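Aldehyde dehydrogenase family protein (Pseudomonas syringae pv. tomato, PDB 5IUV) oxidises indole-3-acetaldehyde to the auxin indole-3-acetic acid with NAD+ as cofactor, and so contributes to virulence of the plant pathogen. Local coordinates at the interface of chains A and B and the interface of chains A and C. Sequence-based numbering; all coordinates share one arbitrary frame. Chains: chain A/B/C, Aldehyde dehydrogenase family protein.

Contact 1: the interface of chains A and B. Residues chain A 253, 256-257, 261-262, 264; chain B 249-250, 253, 266, 471, 474.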
loop_
_atom_site.group_PDB
_atom_site.type_symbol
_atom_site.label_atom_id
_atom_site.label_comp_id
_atom_site.label_asym_id
_atom_site.label_seq_id
_atom_site.Cartn_x
_atom_site.Cartn_y
_atom_site.Cartn_z
ATOM N N MET A 253 14.621 -11.793 -25.213
ATOM C CA MET A 253 13.791 -12.860 -24.656
ATOM C C MET A 253 14.311 -14.219 -25.109
ATOM O O MET A 253 14.345 -15.183 -24.341
ATOM C CB MET A 253 12.336 -12.680 -25.071
ATOM C CG MET A 253 11.714 -11.401 -24.564
ATOM S SD MET A 253 9.919 -11.409 -24.696
ATOM C CE MET A 253 9.472 -12.517 -23.353
ATOM N N ALA A 256 17.568 -15.022 -23.191
ATOM C CA ALA A 256 17.299 -15.476 -21.833
ATOM C C ALA A 256 16.879 -16.941 -21.838
ATOM O O ALA A 256 17.319 -17.728 -20.995
ATOM C CB ALA A 256 16.238 -14.623 -21.195
ATOM N N GLY A 257 16.026 -17.300 -22.795
ATOM C CA GLY A 257 15.576 -18.672 -22.953
ATOM C C GLY A 257 16.697 -19.637 -23.312
ATOM O O GLY A 257 16.685 -20.799 -22.909
ATOM N N MET A 261 17.380 -18.341 -18.142
ATOM C CA MET A 261 16.042 -17.870 -17.794
ATOM C C MET A 261 16.111 -16.592 -16.945
ATOM O O MET A 261 15.286 -16.380 -16.046
ATOM C CB MET A 261 15.255 -18.967 -17.051
ATOM C CG MET A 261 13.746 -18.746 -16.974
ATOM S SD MET A 261 12.910 -19.797 -15.745
ATOM C CE MET A 261 13.294 -21.361 -16.457
ATOM N N LYS A 262 17.092 -15.735 -17.232
ATOM C CA LYS A 262 17.205 -14.460 -16.522
ATOM C C LYS A 262 15.933 -13.644 -16.727
ATOM O O LYS A 262 15.260 -13.802 -17.746
ATOM C CB LYS A 262 18.432 -13.670 -17.000
ATOM C CG LYS A 262 18.473 -13.408 -18.504
ATOM C CD LYS A 262 19.576 -12.401 -18.876
ATOM C CE LYS A 262 20.970 -12.938 -18.558
ATOM N NZ LYS A 262 21.264 -14.233 -19.238
ATOM N N VAL A 264 13.734 -10.608 -17.872
ATOM C CA VAL A 264 13.894 -9.699 -19.000
ATOM C C VAL A 264 12.845 -8.599 -18.929
ATOM O O VAL A 264 11.651 -8.881 -18.907
ATOM C CB VAL A 264 13.762 -10.441 -20.353
ATOM C CG1 VAL A 264 13.838 -9.465 -21.522
ATOM C CG2 VAL A 264 14.829 -11.504 -20.482
ATOM N N ALA B 249 9.907 -24.169 -19.703
ATOM C CA ALA B 249 9.789 -22.770 -19.299
ATOM C C ALA B 249 10.695 -21.876 -20.147
ATOM O O ALA B 249 10.257 -20.845 -20.662
ATOM C CB ALA B 249 10.115 -22.615 -17.816
ATOM N N LYS B 250 11.949 -22.287 -20.309
ATOM C CA LYS B 250 12.902 -21.551 -21.144
ATOM C C LYS B 250 12.452 -21.471 -22.588
ATOM O O LYS B 250 12.626 -20.443 -23.249
ATOM C CB LYS B 250 14.283 -22.200 -21.088
ATOM C CG LYS B 250 14.985 -22.045 -19.763
ATOM C CD LYS B 250 16.277 -22.830 -19.783
ATOM C CE LYS B 250 17.061 -22.608 -18.517
ATOM N NZ LYS B 250 18.250 -23.499 -18.444
ATOM N N MET B 253 10.109 -18.649 -23.312
ATOM C CA MET B 253 10.717 -17.326 -23.468
ATOM C C MET B 253 11.143 -17.147 -24.912
ATOM O O MET B 253 10.997 -16.067 -25.492
ATOM C CB MET B 253 11.909 -17.140 -22.520
ATOM C CG MET B 253 11.512 -17.115 -21.042
ATOM S SD MET B 253 12.869 -16.673 -19.929
ATOM C CE MET B 253 12.901 -14.890 -20.119
ATOM N N LEU B 266 6.774 -17.664 -15.369
ATOM C CA LEU B 266 7.148 -19.064 -15.239
ATOM C C LEU B 266 7.193 -19.548 -13.793
ATOM O O LEU B 266 7.733 -18.878 -12.916
ATOM C CB LEU B 266 8.509 -19.282 -15.889
ATOM C CG LEU B 266 8.629 -18.737 -17.315
ATOM C CD1 LEU B 266 10.089 -18.723 -17.779
ATOM C CD2 LEU B 266 7.761 -19.573 -18.266
ATOM N N LYS B 471 15.836 -17.398 -9.589
ATOM C CA LYS B 471 16.706 -18.071 -10.559
ATOM C C LYS B 471 15.917 -18.929 -11.549
ATOM O O LYS B 471 14.889 -18.492 -12.058
ATOM C CB LYS B 471 17.754 -18.908 -9.810
ATOM C CG LYS B 471 18.559 -18.075 -8.816
ATOM C CD LYS B 471 19.483 -18.921 -7.949
ATOM C CE LYS B 471 20.584 -19.552 -8.784
ATOM N NZ LYS B 471 21.678 -20.091 -7.936
ATOM N N GLY B 474 11.865 -19.929 -11.837
ATOM C CA GLY B 474 10.827 -19.139 -12.483
ATOM C C GLY B 474 10.858 -17.649 -12.188
ATOM O O GLY B 474 11.804 -17.138 -11.594
#

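Contact 2: the interface of chains A and C. Residues chain A 435, 437-438, 441-442, 455-456; chain C 437-438, 441-442.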
loop_
_atom_site.group_PDB
_atom_site.type_symbol
_atom_site.label_atom_id
_atom_site.label_comp_id
_atom_site.label_asym_id
_atom_site.label_seq_id
_atom_site.Cartn_x
_atom_site.Cartn_y
_atom_site.Cartn_z
ATOM N N THR A 435 -9.515 17.153 -24.861
ATOM C CA THR A 435 -10.949 17.427 -24.789
ATOM C C THR A 435 -11.299 18.087 -23.461
ATOM O O THR A 435 -10.689 17.793 -22.439
ATOM C CB THR A 435 -11.804 16.142 -24.953
ATOM O OG1 THR A 435 -13.180 16.452 -24.705
ATOM C CG2 THR A 435 -11.366 15.066 -23.977
ATOM N N ASN A 437 -14.300 17.819 -22.181
ATOM C CA ASN A 437 -15.421 17.051 -21.643
ATOM C C ASN A 437 -14.967 16.036 -20.596
ATOM O O ASN A 437 -14.066 15.243 -20.846
ATOM C CB ASN A 437 -16.169 16.349 -22.783
ATOM C CG ASN A 437 -17.430 15.659 -22.309
ATOM O OD1 ASN A 437 -17.421 14.466 -22.005
ATOM N ND2 ASN A 437 -18.523 16.409 -22.236
ATOM N N LEU A 438 -15.588 16.069 -19.422
ATOM C CA LEU A 438 -15.209 15.174 -18.325
ATOM C C LEU A 438 -15.314 13.694 -18.716
ATOM O O LEU A 438 -14.349 12.932 -18.586
ATOM C CB LEU A 438 -16.083 15.445 -17.092
ATOM C CG LEU A 438 -15.966 14.460 -15.922
ATOM C CD1 LEU A 438 -14.614 14.605 -15.240
ATOM C CD2 LEU A 438 -17.111 14.652 -14.905
ATOM N N ALA A 441 -13.043 12.599 -21.719
ATOM C CA ALA A 441 -11.637 12.532 -21.337
ATOM C C ALA A 441 -11.305 11.211 -20.639
ATOM O O ALA A 441 -10.350 10.525 -21.011
ATOM C CB ALA A 441 -11.261 13.712 -20.448
ATOM N N HIS A 442 -12.092 10.851 -19.632
ATOM C CA HIS A 442 -11.784 9.670 -18.828
ATOM C C HIS A 442 -12.087 8.369 -19.575
ATOM O O HIS A 442 -11.309 7.418 -19.517
ATOM C CB HIS A 442 -12.550 9.713 -17.503
ATOM C CG HIS A 442 -11.946 10.642 -16.492
ATOM N ND1 HIS A 442 -10.770 10.359 -15.832
ATOM C CD2 HIS A 442 -12.353 11.850 -16.033
ATOM C CE1 HIS A 442 -10.477 11.352 -15.009
ATOM N NE2 HIS A 442 -11.424 12.268 -15.111
ATOM N N VAL A 455 -3.602 13.800 -20.942
ATOM C CA VAL A 455 -4.860 14.471 -21.246
ATOM C C VAL A 455 -4.678 15.978 -21.176
ATOM O O VAL A 455 -4.239 16.513 -20.155
ATOM C CB VAL A 455 -5.995 14.040 -20.288
ATOM C CG1 VAL A 455 -7.305 14.772 -20.630
ATOM C CG2 VAL A 455 -6.187 12.529 -20.344
ATOM N N ASN A 456 -4.999 16.640 -22.282
ATOM C CA ASN A 456 -4.851 18.088 -22.439
ATOM C C ASN A 456 -3.423 18.566 -22.207
ATOM O O ASN A 456 -3.182 19.685 -21.756
ATOM C CB ASN A 456 -5.842 18.808 -21.531
ATOM C CG ASN A 456 -7.269 18.550 -21.949
ATOM O OD1 ASN A 456 -7.519 18.231 -23.112
ATOM N ND2 ASN A 456 -8.205 18.661 -21.017
ATOM N N ASN C 437 -17.768 19.664 -17.582
ATOM C CA ASN C 437 -16.431 20.170 -17.857
ATOM C C ASN C 437 -15.374 19.477 -16.997
ATOM O O ASN C 437 -15.498 19.420 -15.777
ATOM C CB ASN C 437 -16.389 21.687 -17.640
ATOM C CG ASN C 437 -15.046 22.302 -18.012
ATOM O OD1 ASN C 437 -14.192 22.533 -17.148
ATOM N ND2 ASN C 437 -14.861 22.589 -19.298
ATOM N N LEU C 438 -14.341 18.953 -17.649
ATOM C CA LEU C 438 -13.286 18.202 -16.972
ATOM C C LEU C 438 -12.594 19.003 -15.872
ATOM O O LEU C 438 -12.541 18.565 -14.722
ATOM C CB LEU C 438 -12.250 17.723 -17.989
ATOM C CG LEU C 438 -10.981 17.049 -17.453
ATOM C CD1 LEU C 438 -11.306 15.696 -16.822
ATOM C CD2 LEU C 438 -9.967 16.888 -18.581
ATOM N N ALA C 441 -14.992 20.182 -12.968
ATOM C CA ALA C 441 -15.403 19.100 -12.079
ATOM C C ALA C 441 -14.303 18.760 -11.066
ATOM O O ALA C 441 -14.558 18.700 -9.861
ATOM C CB ALA C 441 -15.791 17.861 -12.885
ATOM N N HIS C 442 -13.082 18.543 -11.547
ATOM C CA HIS C 442 -11.995 18.147 -10.651
ATOM C C HIS C 442 -11.545 19.285 -9.733
ATOM O O HIS C 442 -11.295 19.074 -8.545
ATOM C CB HIS C 442 -10.800 17.624 -11.450
ATOM C CG HIS C 442 -11.004 16.247 -11.997
ATOM N ND1 HIS C 442 -11.020 15.124 -11.196
ATOM C CD2 HIS C 442 -11.202 15.808 -13.262
ATOM C CE1 HIS C 442 -11.212 14.055 -11.944
ATOM N NE2 HIS C 442 -11.330 14.442 -13.203
#

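Contact 3: the interface of chains A and B. Residues chain A 143-146, 492, 494; chain B 461-462, 464-465.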
loop_
_atom_site.group_PDB
_atom_site.type_symbol
_atom_site.label_atom_id
_atom_site.label_comp_id
_atom_site.label_asym_id
_atom_site.label_seq_id
_atom_site.Cartn_x
_atom_site.Cartn_y
_atom_site.Cartn_z
ATOM N N ALA A 143 1.670 -10.746 6.374
ATOM C CA ALA A 143 0.381 -11.320 6.001
ATOM C C ALA A 143 -0.517 -11.542 7.212
ATOM O O ALA A 143 -0.032 -11.680 8.342
ATOM C CB ALA A 143 0.595 -12.642 5.264
ATOM N N ALA A 144 -1.826 -11.603 6.970
ATOM C CA ALA A 144 -2.777 -11.978 8.017
ATOM C C ALA A 144 -2.809 -13.495 8.154
ATOM O O ALA A 144 -3.279 -14.197 7.258
ATOM C CB ALA A 144 -4.165 -11.437 7.714
ATOM N N THR A 145 -2.309 -13.992 9.279
ATOM C CA THR A 145 -2.091 -15.422 9.473
ATOM C C THR A 145 -2.657 -15.891 10.813
ATOM O O THR A 145 -3.004 -15.064 11.664
ATOM C CB THR A 145 -0.577 -15.769 9.415
ATOM O OG1 THR A 145 0.103 -15.115 10.491
ATOM C CG2 THR A 145 0.041 -15.343 8.082
ATOM N N PRO A 146 -2.745 -17.219 11.012
ATOM C CA PRO A 146 -3.131 -17.725 12.335
ATOM C C PRO A 146 -2.159 -17.289 13.434
ATOM O O PRO A 146 -1.037 -16.870 13.135
ATOM C CB PRO A 146 -3.105 -19.242 12.149
ATOM C CG PRO A 146 -3.373 -19.442 10.695
ATOM C CD PRO A 146 -2.705 -18.294 10.002
ATOM N N SER A 492 8.591 -15.215 0.505
ATOM C CA SER A 492 7.614 -15.492 1.542
ATOM C C SER A 492 8.255 -16.302 2.651
ATOM O O SER A 492 8.539 -17.482 2.464
ATOM C CB SER A 492 6.420 -16.253 0.972
ATOM O OG SER A 492 5.624 -15.412 0.167
ATOM N N TRP A 494 7.564 -17.950 6.009
ATOM C CA TRP A 494 6.495 -18.360 6.914
ATOM C C TRP A 494 7.057 -19.087 8.134
ATOM O O TRP A 494 7.628 -20.172 8.027
ATOM C CB TRP A 494 5.465 -19.232 6.180
ATOM C CG TRP A 494 4.138 -18.532 6.021
ATOM C CD1 TRP A 494 2.945 -18.884 6.591
ATOM C CD2 TRP A 494 3.884 -17.340 5.265
ATOM N NE1 TRP A 494 1.961 -17.990 6.222
ATOM C CE2 TRP A 494 2.514 -17.031 5.412
ATOM C CE3 TRP A 494 4.681 -16.508 4.472
ATOM C CZ2 TRP A 494 1.924 -15.930 4.791
ATOM C CZ3 TRP A 494 4.097 -15.403 3.870
ATOM C CH2 TRP A 494 2.730 -15.127 4.030
ATOM N N GLY B 461 2.449 -21.605 4.501
ATOM C CA GLY B 461 1.801 -20.579 3.710
ATOM C C GLY B 461 0.365 -20.945 3.395
ATOM O O GLY B 461 -0.041 -22.098 3.552
ATOM N N ASP B 462 -0.405 -19.950 2.971
ATOM C CA ASP B 462 -1.765 -20.160 2.494
ATOM C C ASP B 462 -1.989 -19.207 1.312
ATOM O O ASP B 462 -1.026 -18.824 0.634
ATOM C CB ASP B 462 -2.785 -19.936 3.618
ATOM C CG ASP B 462 -2.568 -18.617 4.363
ATOM O OD1 ASP B 462 -1.988 -17.685 3.776
ATOM O OD2 ASP B 462 -2.985 -18.510 5.540
ATOM N N THR B 464 -2.480 -16.181 1.314
ATOM C CA THR B 464 -1.867 -14.868 1.527
ATOM C C THR B 464 -0.380 -14.851 1.153
ATOM O O THR B 464 0.235 -13.783 1.109
ATOM C CB THR B 464 -2.009 -14.385 3.000
ATOM O OG1 THR B 464 -1.211 -15.206 3.867
ATOM C CG2 THR B 464 -3.469 -14.424 3.445
ATOM N N ALA B 465 0.189 -16.024 0.871
ATOM C CA ALA B 465 1.636 -16.141 0.652
ATOM C C ALA B 465 1.999 -16.299 -0.816
ATOM O O ALA B 465 1.668 -17.308 -1.424
ATOM C CB ALA B 465 2.199 -17.320 1.441
HETATM O O HOH W 1 -4.589 -16.438 6.453
HETATM O O HOH W 2 -0.815 -18.609 7.143
#

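Contact 1: the interface of chains A and B
A:Met261 and B:Met253 pack at about a right angle in the apolar centre of this helix-based subunit interface, CG of A:Met261 lying 3.7 Å from the thioether SD of B:Met253. The A:Met261 chain starts with CG anti to the backbone N (chi1 -164°) and bends only at its last torsion, which turns the methyl back over the chain B helix 246-258. There CE meets CB of B:Ala249 at 3.7 Å and the aliphatic part of B:Lys250. SD of A:Met261 rests 3.6 Å from CD1 of B:Leu266, on strand 263-267, and also faces CA of B:Gly474. B:Met253 is likewise bent at its end (chi3 79°), and its methyl CE meets CB of A:Ala256 at 3.5 Å, the carbonyl O of A:Lys262 and, a little farther off, CG2 of A:Val264. Both copies of helix 246-258 take part: CB of each Met253 approaches the other Met253 carbonyl O, and CB of B:Met253 also packs near CA of A:Gly257. Backbone carbonyls border the apolar groups without any direct polar bond between the chains in this patch; CB of B:Lys250 lies 3.3 Å from the carbonyl O of A:Gly257.

Contact 2: the interface of chains A and C
NE2 of A:His442 and NE2 of C:His442 meet tip to tip in a 2.9 Å hydrogen bond across the two-fold of this aldehyde dehydrogenase subunit interface. The bond is nearly straight, 163° at the hydrogen, and its direction is not decided. One imidazole must supply the N-H and the other the lone pair if both are neutral, so the proton placement would break the local symmetry. The planes are turned 56° apart in an edge-to-face pair, with CD2 of each ring in the plane of its partner.

At the start of the two 438-447 helices, the first residues interlock. A:Leu438 and C:Leu438 cross at about a right angle, their CD1 methyls 3.8 Å apart. CG of C:Leu438 is anti to the backbone N (chi1 173°), which carries its other methyl, CD2, into chain A. That methyl packs 3.9 Å from CB of A:Ala441 and against CG1 of A:Val455, and it meets the amide ND2 of A:Asn456 tip to tip.

A second shell fixes this amide. ND2 of A:Asn456 donates to the carbonyl O of A:Thr435 at 3.0 Å, tilted out of that carbonyl's plane, while OD1 of A:Asn456 accepts from N of A:Thr435 on a lone pair at 2.9 Å. The side-chain OG1 of A:Thr435 in turn accepts from N of A:Asn437, which forms an antiparallel bridge with C:Asn437 just ahead of the helices.

Contact 3: the interface of chains A and B
This is a strand-to-loop interface between like subunits, in which the C-terminal strand 488-496 of chain A and its loop 143-146 lie against the chain B loop around residues 461-465, tying the A and B chains of the deposited tetramer together. One face of the A:Trp494 indole receives two carbon groups. CB of B:Ala465 stands over the six-membered ring, 3.6 Å from its centroid, and CA of B:Gly461 stands over the five-membered ring, 3.7 Å from that centroid; both are CH-pi contacts. B:Thr464 crosses the indole at about a right angle, its hydroxyl OG1 lying 3.3 Å from CZ2 of A:Trp494 and also touching the methyl of A:Ala143. OG1 lies between the backbone N and the carbonyl carbon (chi1 68°), and from there it donates to the syn lone pair of B:Asp462 OD1 at 2.6 Å. The same carboxylate oxygen accepts from N of B:Thr464, which approaches from above the carboxylate plane, so two donors hold the B:Asp462 group in place. The other oxygen, OD2, turns to water. One water, in the indole plane at its edge, joins it to NE1 of A:Trp494, with 165° at the hydrogen of a 3.0 Å bond. Another links OD2, at 2.8 Å, to the carbonyl O of A:Ala144. Packing and bridging water thus seat the C-terminal strand and the 143-146 loop of one subunit on its neighbour's 461-465 loop.

Contacts 1 and 3 belong to the same two-fold A–B interface, with centres of their C-alpha atoms about 27 Å apart, whereas contact 2 joins A to C and lies about 42 Å from each. No residue is shared, but the chain B segment that supplies the loop of contact 3 continues to B:Lys471 and B:Gly474 in contact 1. Chain A meets two partners through separate surfaces, consistent with the four-subunit deposited assembly. The centre of contact 1 is about 16 Å from active-site A:Glu267, which ends its strand 263-267. The contact 3 loop follows substrate-site residue Asp459 in sequence and may also steady that segment.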